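Local coordinates for putative NADPH:quinone reductase (Bacillus thuringiensis, PDB 3GMS), which probably reduces quinones with NADPH, as a putative quinone oxidoreductase of the medium-chain dehydrogenase/reductase type, at residues R38-P46 with K324-Y332; N210-I218 with L229-H238. All coordinates share one frame; numbering follows the deposited sequence.

Contact 1 and contact 2 sit in the two halves of this single-chain protein, on opposite sides of its centre. Their own centres are 37 Å apart, and their nearest atoms about 15 Å, so they do not touch. Contact 1 (38-46 with 324-332) brings the C-terminal strand back to the GroES-like domain. Contact 2 (210-218 with 229-238) is local, a beta-alpha-beta crossover in the parallel Rossmann-type sheet. Along the sequence it falls between the two segments of contact 1. The chain therefore leaves the first domain, builds the Rossmann-type domain, which probably binds the nucleotide, and returns. In this family the cofactor and substrate lie in the cleft between the domains.

Contact 1: R38-P46 with K324-Y332; sequences RMLVRPINP and KGKVFLTSY
R42 turns its guanidinium back along its own strand to reach S331. NH1 and NH2 both donate to S331 OG, at 2.9 Å and 3.0 Å, with the oxygen close to the guanidinium plane. NH1 also donates to L329 O at 3.0 Å, from above the carbonyl plane. That carbonyl already takes R42 N in its plane, so it accepts twice. The chain bends at chi2 (88°), which helps fold the group back over the strand pair. T98 O and Q100 O take NE and NH2, so all three guanidinium nitrogens have acceptors. The backbone pairing continues with L329 N to R42 O at 2.8 Å, I44 N to V327 O, and S331 N to L40 O. Beyond I44 a water bridges I44 O and V327 N. K326 NZ donates to N45 OD1 at 3.0 Å, while N45 ND2 bonds E69. On the side of R42 and L329, L329 CG meets I44 CD1 at 3.7 Å. Elsewhere V41 CG1 touches F328 CD1. V41 CG2 approaches the Y332 ring obliquely, near CZ and OH; L40 O lies over one ring face, and OH bonds D119. L40 and V41 both pair with V71, a classic beta bulge. This antiparallel pairing joins the C-terminal strand to the GroES-like catalytic domain, as in medium-chain dehydrogenases.

Contact 2: N210-I218 with L229-H238; sequences NGIGADAAI and LAFSLRPNGH
The R234 guanidinium meets D215 OD1 at its edge, in its own plane. G237 CA lies over one face, 4.2 Å above the plane and offset toward the rim. The setting is a beta-alpha-beta crossover of the Rossmann-type domain. Strand 214-219 leads through helix 223-231 to the parallel strand 237-241. The carboxylate is turned 66° from the guanidinium, so the two groups do not lie flat together. NE alone makes the salt bridge, a nearly straight bond (170°) of 2.7 Å to OD1. OD1 uses its anti lone pair, on the side away from OD2. OD2 accepts from V147 N, so the carboxylate is held at both oxygens.

The chain after the helix first pairs at 233-234: A214 N donates to S232 O, and R234 N to A214 O at 2.8 Å. A type II turn from R234 to G237 follows. The pairing then resumes, with H238 N to D215 O and A217 N to H238 O. Both chains turn a corner here, one at D215 and the other at P235 and N236. G213 CA lies against S232 O. H238 NE2 has its partner in N264.

Leucines from the helix end and the strand after it pack on the alanines. L233 CD2 is 3.7 Å from A214 CB. A217 CB sits near both L229 and L233. L229 has CG anti to the backbone N (chi1 -158°), which swings the branch toward the strand; its CD2 methyl comes to 3.8 Å from A217 CB and 3.5 Å from I218 O.

Contact 1: R38-P46 with K324-Y332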
# COMPACT_ATOMS: atom_id res chain seq x y z
N ARG A 38 16.45 -3.95 -14.18
CA ARG A 38 17.30 -4.50 -13.10
C ARG A 38 16.91 -3.79 -11.79
O ARG A 38 17.12 -2.59 -11.67
CB ARG A 38 18.80 -4.29 -13.41
CG ARG A 38 19.75 -4.69 -12.23
CD ARG A 38 21.26 -4.45 -12.54
NE ARG A 38 21.48 -3.12 -13.14
CZ ARG A 38 21.74 -2.00 -12.47
NH1 ARG A 38 21.81 -2.00 -11.15
NH2 ARG A 38 21.91 -0.86 -13.15
N MET A 39 16.34 -4.53 -10.83
CA MET A 39 15.85 -3.94 -9.55
C MET A 39 16.96 -3.46 -8.62
O MET A 39 18.03 -4.07 -8.53
CB MET A 39 14.97 -4.97 -8.83
CG MET A 39 13.66 -5.37 -9.60
SD MET A 39 12.66 -3.97 -10.20
CE MET A 39 12.00 -3.44 -8.57
N LEU A 40 16.68 -2.36 -7.92
CA LEU A 40 17.61 -1.80 -6.95
C LEU A 40 17.05 -2.10 -5.59
O LEU A 40 17.74 -2.71 -4.77
CB LEU A 40 17.73 -0.29 -7.14
CG LEU A 40 18.31 0.12 -8.49
CD1 LEU A 40 18.10 1.61 -8.75
CD2 LEU A 40 19.82 -0.16 -8.51
N VAL A 41 15.78 -1.74 -5.38
CA VAL A 41 15.23 -1.74 -4.00
C VAL A 41 13.74 -2.10 -4.07
O VAL A 41 13.00 -1.56 -4.88
CB VAL A 41 15.36 -0.36 -3.32
CG1 VAL A 41 14.65 -0.32 -1.93
CG2 VAL A 41 16.82 0.09 -3.22
N ARG A 42 13.30 -3.02 -3.21
CA ARG A 42 11.82 -3.20 -3.02
C ARG A 42 11.53 -3.19 -1.52
O ARG A 42 12.32 -3.75 -0.76
CB ARG A 42 11.28 -4.55 -3.55
CG ARG A 42 11.98 -5.10 -4.78
CD ARG A 42 13.17 -5.95 -4.36
NE ARG A 42 13.92 -6.58 -5.45
CZ ARG A 42 15.26 -6.66 -5.51
NH1 ARG A 42 16.04 -6.08 -4.60
NH2 ARG A 42 15.83 -7.29 -6.54
N PRO A 43 10.36 -2.65 -1.11
CA PRO A 43 9.96 -2.77 0.28
C PRO A 43 9.40 -4.17 0.49
O PRO A 43 8.99 -4.85 -0.46
CB PRO A 43 8.84 -1.72 0.39
CG PRO A 43 8.08 -1.90 -0.95
CD PRO A 43 9.28 -2.08 -1.95
N ILE A 44 9.40 -4.62 1.75
CA ILE A 44 8.59 -5.75 2.14
C ILE A 44 7.33 -5.20 2.78
O ILE A 44 7.32 -4.76 3.93
CB ILE A 44 9.35 -6.69 3.10
CG1 ILE A 44 10.56 -7.28 2.33
CG2 ILE A 44 8.37 -7.82 3.60
CD1 ILE A 44 11.53 -8.14 3.20
N ASN A 45 6.25 -5.15 2.01
CA ASN A 45 5.00 -4.69 2.58
C ASN A 45 4.24 -5.87 3.20
O ASN A 45 4.22 -6.94 2.63
CB ASN A 45 4.10 -4.06 1.50
CG ASN A 45 4.72 -2.79 0.85
OD1 ASN A 45 5.37 -2.00 1.51
ND2 ASN A 45 4.46 -2.59 -0.45
N PRO A 46 3.56 -5.66 4.36
CA PRO A 46 2.62 -6.69 4.82
C PRO A 46 1.69 -7.22 3.72
O PRO A 46 1.38 -8.43 3.70
CB PRO A 46 1.85 -5.97 5.97
CG PRO A 46 2.87 -5.05 6.56
CD PRO A 46 3.56 -4.48 5.24
N LYS A 324 9.87 0.91 14.35
CA LYS A 324 9.19 1.67 13.28
C LYS A 324 10.01 1.67 11.99
O LYS A 324 11.25 1.61 12.04
CB LYS A 324 8.89 3.12 13.72
N GLY A 325 9.32 1.75 10.86
CA GLY A 325 9.98 1.88 9.57
C GLY A 325 9.84 0.70 8.65
O GLY A 325 9.44 -0.39 9.06
N LYS A 326 10.21 0.92 7.39
CA LYS A 326 10.10 -0.06 6.34
C LYS A 326 11.36 -0.93 6.15
O LYS A 326 12.46 -0.41 6.16
CB LYS A 326 9.82 0.72 5.05
CG LYS A 326 9.30 -0.12 3.92
CD LYS A 326 7.89 -0.66 4.20
CE LYS A 326 6.82 0.35 3.90
NZ LYS A 326 5.49 -0.31 3.94
N VAL A 327 11.19 -2.26 6.00
CA VAL A 327 12.29 -3.14 5.71
C VAL A 327 12.38 -3.29 4.19
O VAL A 327 11.36 -3.38 3.53
CB VAL A 327 12.03 -4.53 6.34
CG1 VAL A 327 13.20 -5.50 6.01
CG2 VAL A 327 11.84 -4.37 7.87
N PHE A 328 13.58 -3.28 3.65
CA PHE A 328 13.76 -3.40 2.19
C PHE A 328 14.66 -4.52 1.78
O PHE A 328 15.60 -4.89 2.52
CB PHE A 328 14.37 -2.10 1.63
CG PHE A 328 13.51 -0.88 1.82
CD1 PHE A 328 12.67 -0.43 0.79
CD2 PHE A 328 13.58 -0.14 3.00
CE1 PHE A 328 11.89 0.71 0.98
CE2 PHE A 328 12.77 1.00 3.21
CZ PHE A 328 11.93 1.43 2.18
N LEU A 329 14.43 -5.00 0.55
CA LEU A 329 15.29 -5.97 -0.13
C LEU A 329 16.06 -5.24 -1.17
O LEU A 329 15.47 -4.62 -2.05
CB LEU A 329 14.45 -7.06 -0.81
CG LEU A 329 13.69 -8.00 0.14
CD1 LEU A 329 12.61 -8.82 -0.57
CD2 LEU A 329 14.63 -8.91 1.04
N THR A 330 17.40 -5.28 -1.06
CA THR A 330 18.17 -4.38 -1.91
C THR A 330 19.08 -5.23 -2.80
O THR A 330 19.39 -6.38 -2.47
CB THR A 330 19.01 -3.36 -1.08
OG1 THR A 330 19.98 -4.06 -0.29
CG2 THR A 330 18.13 -2.48 -0.17
N SER A 331 19.49 -4.66 -3.93
CA SER A 331 20.30 -5.41 -4.90
C SER A 331 21.36 -4.55 -5.54
O SER A 331 21.55 -4.61 -6.75
CB SER A 331 19.40 -6.00 -5.99
OG SER A 331 18.64 -7.10 -5.51
N TYR A 332 22.07 -3.75 -4.76
CA TYR A 332 23.01 -2.80 -5.33
C TYR A 332 24.30 -3.48 -5.85
O TYR A 332 24.68 -4.49 -5.27
CB TYR A 332 23.35 -1.74 -4.29
CG TYR A 332 22.22 -0.75 -4.06
CD1 TYR A 332 21.49 -0.75 -2.87
CD2 TYR A 332 21.89 0.21 -5.03
CE1 TYR A 332 20.45 0.18 -2.64
CE2 TYR A 332 20.87 1.15 -4.82
CZ TYR A 332 20.16 1.13 -3.61
OH TYR A 332 19.17 2.05 -3.43
O HOH W 1 8.55 -3.43 6.16

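Contact 2: N210-I218 with L229-H238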
# COMPACT_ATOMS: atom_id res chain seq x y z
N ASN A 210 -19.72 16.35 17.87
CA ASN A 210 -20.92 17.01 18.43
C ASN A 210 -22.20 16.18 18.18
O ASN A 210 -23.27 16.73 17.83
CB ASN A 210 -21.10 18.42 17.83
CG ASN A 210 -19.92 19.34 18.13
OD1 ASN A 210 -19.48 19.44 19.27
ND2 ASN A 210 -19.41 20.02 17.10
N GLY A 211 -22.07 14.87 18.35
CA GLY A 211 -23.19 13.96 18.21
C GLY A 211 -23.66 13.65 16.81
O GLY A 211 -24.68 12.99 16.64
N ILE A 212 -22.92 14.09 15.80
CA ILE A 212 -23.37 13.93 14.42
C ILE A 212 -22.82 12.64 13.79
O ILE A 212 -23.46 12.03 12.94
CB ILE A 212 -22.94 15.14 13.57
CG1 ILE A 212 -23.70 16.41 13.97
CG2 ILE A 212 -23.16 14.84 12.08
CD1 ILE A 212 -25.14 16.43 13.49
N GLY A 213 -21.64 12.24 14.23
CA GLY A 213 -20.88 11.13 13.61
C GLY A 213 -20.00 11.68 12.50
O GLY A 213 -20.18 12.82 12.05
N ALA A 214 -19.03 10.86 12.08
CA ALA A 214 -18.11 11.22 11.01
C ALA A 214 -18.75 11.04 9.65
O ALA A 214 -19.78 10.37 9.54
CB ALA A 214 -16.85 10.35 11.11
N ASP A 215 -18.11 11.61 8.63
CA ASP A 215 -18.59 11.55 7.26
C ASP A 215 -18.19 10.28 6.53
O ASP A 215 -18.97 9.78 5.73
CB ASP A 215 -18.12 12.75 6.47
CG ASP A 215 -18.65 14.05 7.05
OD1 ASP A 215 -19.88 14.27 6.99
OD2 ASP A 215 -17.85 14.82 7.60
N ALA A 216 -16.98 9.78 6.81
CA ALA A 216 -16.47 8.60 6.13
C ALA A 216 -15.53 7.82 7.05
O ALA A 216 -14.99 8.38 8.03
CB ALA A 216 -15.75 9.00 4.84
N ALA A 217 -15.35 6.54 6.77
CA ALA A 217 -14.45 5.71 7.56
C ALA A 217 -13.73 4.71 6.67
O ALA A 217 -14.31 4.20 5.69
CB ALA A 217 -15.18 4.98 8.65
N ILE A 218 -12.46 4.47 7.01
CA ILE A 218 -11.65 3.48 6.28
C ILE A 218 -11.20 2.44 7.29
O ILE A 218 -10.46 2.77 8.23
CB ILE A 218 -10.47 4.15 5.52
CG1 ILE A 218 -11.06 5.13 4.49
CG2 ILE A 218 -9.57 3.06 4.84
CD1 ILE A 218 -10.05 5.81 3.56
N LEU A 229 -16.42 1.08 13.97
CA LEU A 229 -16.04 2.20 13.12
C LEU A 229 -17.19 2.66 12.20
O LEU A 229 -17.41 3.87 12.00
CB LEU A 229 -14.80 1.88 12.28
CG LEU A 229 -13.98 3.07 11.75
CD1 LEU A 229 -13.15 3.76 12.88
CD2 LEU A 229 -13.03 2.58 10.63
N ALA A 230 -17.92 1.70 11.62
CA ALA A 230 -19.06 2.01 10.75
C ALA A 230 -20.15 2.72 11.56
O ALA A 230 -20.74 3.68 11.13
CB ALA A 230 -19.61 0.73 10.14
N PHE A 231 -20.40 2.21 12.75
CA PHE A 231 -21.42 2.84 13.60
C PHE A 231 -21.07 4.23 14.10
O PHE A 231 -21.94 4.95 14.64
CB PHE A 231 -21.77 1.91 14.75
CG PHE A 231 -22.82 0.89 14.39
CD1 PHE A 231 -22.50 -0.23 13.64
CD2 PHE A 231 -24.15 1.07 14.82
CE1 PHE A 231 -23.47 -1.20 13.31
CE2 PHE A 231 -25.14 0.12 14.50
CZ PHE A 231 -24.81 -1.02 13.73
N SER A 232 -19.81 4.65 13.94
CA SER A 232 -19.44 6.01 14.31
C SER A 232 -19.65 7.01 13.18
O SER A 232 -19.30 8.18 13.29
CB SER A 232 -18.00 6.08 14.84
OG SER A 232 -17.79 5.13 15.87
N LEU A 233 -20.23 6.55 12.08
CA LEU A 233 -20.56 7.48 10.99
C LEU A 233 -21.98 8.01 11.06
O LEU A 233 -22.87 7.32 11.56
CB LEU A 233 -20.43 6.76 9.64
CG LEU A 233 -19.03 6.21 9.45
CD1 LEU A 233 -19.01 5.37 8.18
CD2 LEU A 233 -18.05 7.34 9.40
N ARG A 234 -22.18 9.19 10.50
CA ARG A 234 -23.51 9.75 10.32
C ARG A 234 -24.32 8.85 9.39
O ARG A 234 -23.74 8.09 8.59
CB ARG A 234 -23.43 11.18 9.77
CG ARG A 234 -22.87 11.33 8.34
CD ARG A 234 -22.89 12.77 7.93
NE ARG A 234 -22.23 13.00 6.64
CZ ARG A 234 -22.71 12.65 5.44
NH1 ARG A 234 -23.87 12.02 5.33
NH2 ARG A 234 -22.01 12.94 4.34
N PRO A 235 -25.67 8.89 9.51
CA PRO A 235 -26.50 8.23 8.51
C PRO A 235 -26.13 8.73 7.13
O PRO A 235 -25.87 9.92 6.97
CB PRO A 235 -27.93 8.71 8.85
CG PRO A 235 -27.87 9.13 10.27
CD PRO A 235 -26.47 9.52 10.59
N ASN A 236 -26.07 7.82 6.16
CA ASN A 236 -25.64 8.14 4.80
C ASN A 236 -24.16 8.47 4.66
O ASN A 236 -23.74 8.98 3.60
CB ASN A 236 -26.53 9.20 4.16
CG ASN A 236 -28.01 8.83 4.24
OD1 ASN A 236 -28.85 9.65 4.57
ND2 ASN A 236 -28.31 7.55 3.99
N GLY A 237 -23.38 8.17 5.70
CA GLY A 237 -21.93 8.32 5.64
C GLY A 237 -21.40 7.14 4.84
O GLY A 237 -22.14 6.18 4.58
N HIS A 238 -20.11 7.17 4.52
CA HIS A 238 -19.56 6.19 3.60
C HIS A 238 -18.48 5.39 4.33
O HIS A 238 -17.47 5.96 4.79
CB HIS A 238 -19.00 6.92 2.38
CG HIS A 238 -18.79 6.02 1.18
ND1 HIS A 238 -18.47 6.51 -0.07
CD2 HIS A 238 -18.86 4.67 1.04
CE1 HIS A 238 -18.36 5.51 -0.93
NE2 HIS A 238 -18.59 4.38 -0.27